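Local structure of E3 SUMO-protein ligase SIZ2 (Saccharomyces cerevisiae, 6U75) at residues V36-S39 with N40-L44. The protein acts as a SUMO E3 ligase of the PIAS family, promoting attachment of SUMO to target proteins, and binds double-stranded DNA. Numbering follows the deposited sequence.
Sequences VSKS and NHDLL
The imidazole of H41 turns its CD2 edge to the backbone just before the helix, where the carbonyl oxygens of V36 and S37 lie near the ring plane; H41 CD2 is 3.2 Å from V36 O. V36 CG1 comes to H41 CD2 obliquely from one side of the ring plane, at 3.7 Å, and also touches N40 CB, placed between the two by a chi1 of 175° that sets CG1 opposite the backbone N. The carboxylate of D42 is a second flat group: K38 NZ approaches it from the side between its two oxygens, forming a salt bridge, with OD2 taking it on its syn lone pair at 3.0 Å and OD1 adding a weak bond. A bend at chi2 (-96°) carries the lysine chain across the oxygen end of D42, one turn further on. Replacing D42 with an alanine would probably leave the K38 ammonium without this charge partner and its chain freer to swing. Both residues belong to the first turns of helix 38-46 in the PINIT domain, and S37 is the N-cap, its OG accepting from N40 N at 3.2 Å. Main-chain hydrogen bonds of the i to i+4 kind run from H41 N to S37 O, from D42 N to K38 O and from L43 N to S39 O. On its inner side the helix rests on the domain's β-strands, N40 against I14 and I136, L43 against V12, while P113 from a loop touches both K38 and H41.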
loop_
_atom_site.group_PDB
_atom_site.type_symbol
_atom_site.label_atom_id
_atom_site.label_comp_id
_atom_site.label_asym_id
_atom_site.label_seq_id
_atom_site.Cartn_x
_atom_site.Cartn_y
_atom_site.Cartn_z
ATOM N N VAL A 36 -19.004 -19.492 -5.708
ATOM C CA VAL A 36 -17.822 -19.291 -6.536
ATOM C C VAL A 36 -17.737 -20.479 -7.482
ATOM O O VAL A 36 -17.442 -21.603 -7.055
ATOM C CB VAL A 36 -16.545 -19.147 -5.700
ATOM C CG1 VAL A 36 -15.324 -19.061 -6.606
ATOM C CG2 VAL A 36 -16.640 -17.919 -4.806
ATOM N N SER A 37 -17.997 -20.232 -8.765
ATOM C CA SER A 37 -18.058 -21.287 -9.770
ATOM C C SER A 37 -16.837 -22.194 -9.718
ATOM O O SER A 37 -15.790 -21.815 -9.182
ATOM C CB SER A 37 -18.183 -20.677 -11.166
ATOM O OG SER A 37 -17.006 -19.967 -11.512
ATOM N N LYS A 38 -16.967 -23.399 -10.279
ATOM C CA LYS A 38 -15.831 -24.309 -10.350
ATOM C C LYS A 38 -14.754 -23.779 -11.288
ATOM O O LYS A 38 -13.567 -24.060 -11.088
ATOM C CB LYS A 38 -16.303 -25.691 -10.800
ATOM C CG LYS A 38 -15.372 -26.831 -10.415
ATOM C CD LYS A 38 -14.425 -27.196 -11.543
ATOM C CE LYS A 38 -13.523 -28.355 -11.146
ATOM N NZ LYS A 38 -12.592 -28.747 -12.241
ATOM N N SER A 39 -15.142 -23.008 -12.307
ATOM C CA SER A 39 -14.149 -22.404 -13.190
ATOM C C SER A 39 -13.288 -21.395 -12.440
ATOM O O SER A 39 -12.070 -21.337 -12.640
ATOM C CB SER A 39 -14.839 -21.740 -14.381
ATOM O OG SER A 39 -15.264 -22.705 -15.328
ATOM N N ASN A 40 -13.899 -20.593 -11.566
ATOM C CA ASN A 40 -13.118 -19.648 -10.774
ATOM C C ASN A 40 -12.244 -20.365 -9.749
ATOM O O ASN A 40 -11.143 -19.896 -9.441
ATOM C CB ASN A 40 -14.049 -18.646 -10.094
ATOM C CG ASN A 40 -14.627 -17.637 -11.071
ATOM O OD1 ASN A 40 -13.939 -17.172 -11.980
ATOM N ND2 ASN A 40 -15.895 -17.294 -10.890
ATOM N N HIS A 41 -12.700 -21.503 -9.225
ATOM C CA HIS A 41 -11.833 -22.319 -8.379
ATOM C C HIS A 41 -10.627 -22.823 -9.163
ATOM O O HIS A 41 -9.488 -22.778 -8.679
ATOM C CB HIS A 41 -12.622 -23.491 -7.796
ATOM C CG HIS A 41 -13.284 -23.183 -6.490
ATOM N ND1 HIS A 41 -12.714 -23.503 -5.275
ATOM C CD2 HIS A 41 -14.466 -22.587 -6.205
ATOM C CE1 HIS A 41 -13.517 -23.118 -4.300
ATOM N NE2 HIS A 41 -14.587 -22.561 -4.838
ATOM N N ASP A 42 -10.861 -23.317 -10.381
ATOM C CA ASP A 42 -9.754 -23.764 -11.221
ATOM C C ASP A 42 -8.803 -22.615 -11.523
ATOM O O ASP A 42 -7.585 -22.808 -11.599
ATOM C CB ASP A 42 -10.286 -24.366 -12.521
ATOM C CG ASP A 42 -11.102 -25.623 -12.293
ATOM O OD1 ASP A 42 -10.906 -26.283 -11.251
ATOM O OD2 ASP A 42 -11.938 -25.954 -13.159
ATOM N N LEU A 43 -9.342 -21.410 -11.705
ATOM C CA LEU A 43 -8.490 -20.253 -11.953
ATOM C C LEU A 43 -7.637 -19.929 -10.731
ATOM O O LEU A 43 -6.436 -19.664 -10.859
ATOM C CB LEU A 43 -9.347 -19.054 -12.352
ATOM C CG LEU A 43 -8.586 -17.774 -12.701
ATOM C CD1 LEU A 43 -7.693 -17.995 -13.912
ATOM C CD2 LEU A 43 -9.560 -16.633 -12.944
ATOM N N LEU A 44 -8.241 -19.939 -9.539
ATOM C CA LEU A 44 -7.465 -19.748 -8.318
ATOM C C LEU A 44 -6.360 -20.788 -8.203
ATOM O O LEU A 44 -5.243 -20.478 -7.775
ATOM C CB LEU A 44 -8.378 -19.815 -7.094
ATOM C CG LEU A 44 -9.174 -18.554 -6.759
ATOM C CD1 LEU A 44 -10.252 -18.878 -5.744
ATOM C CD2 LEU A 44 -8.249 -17.469 -6.230
#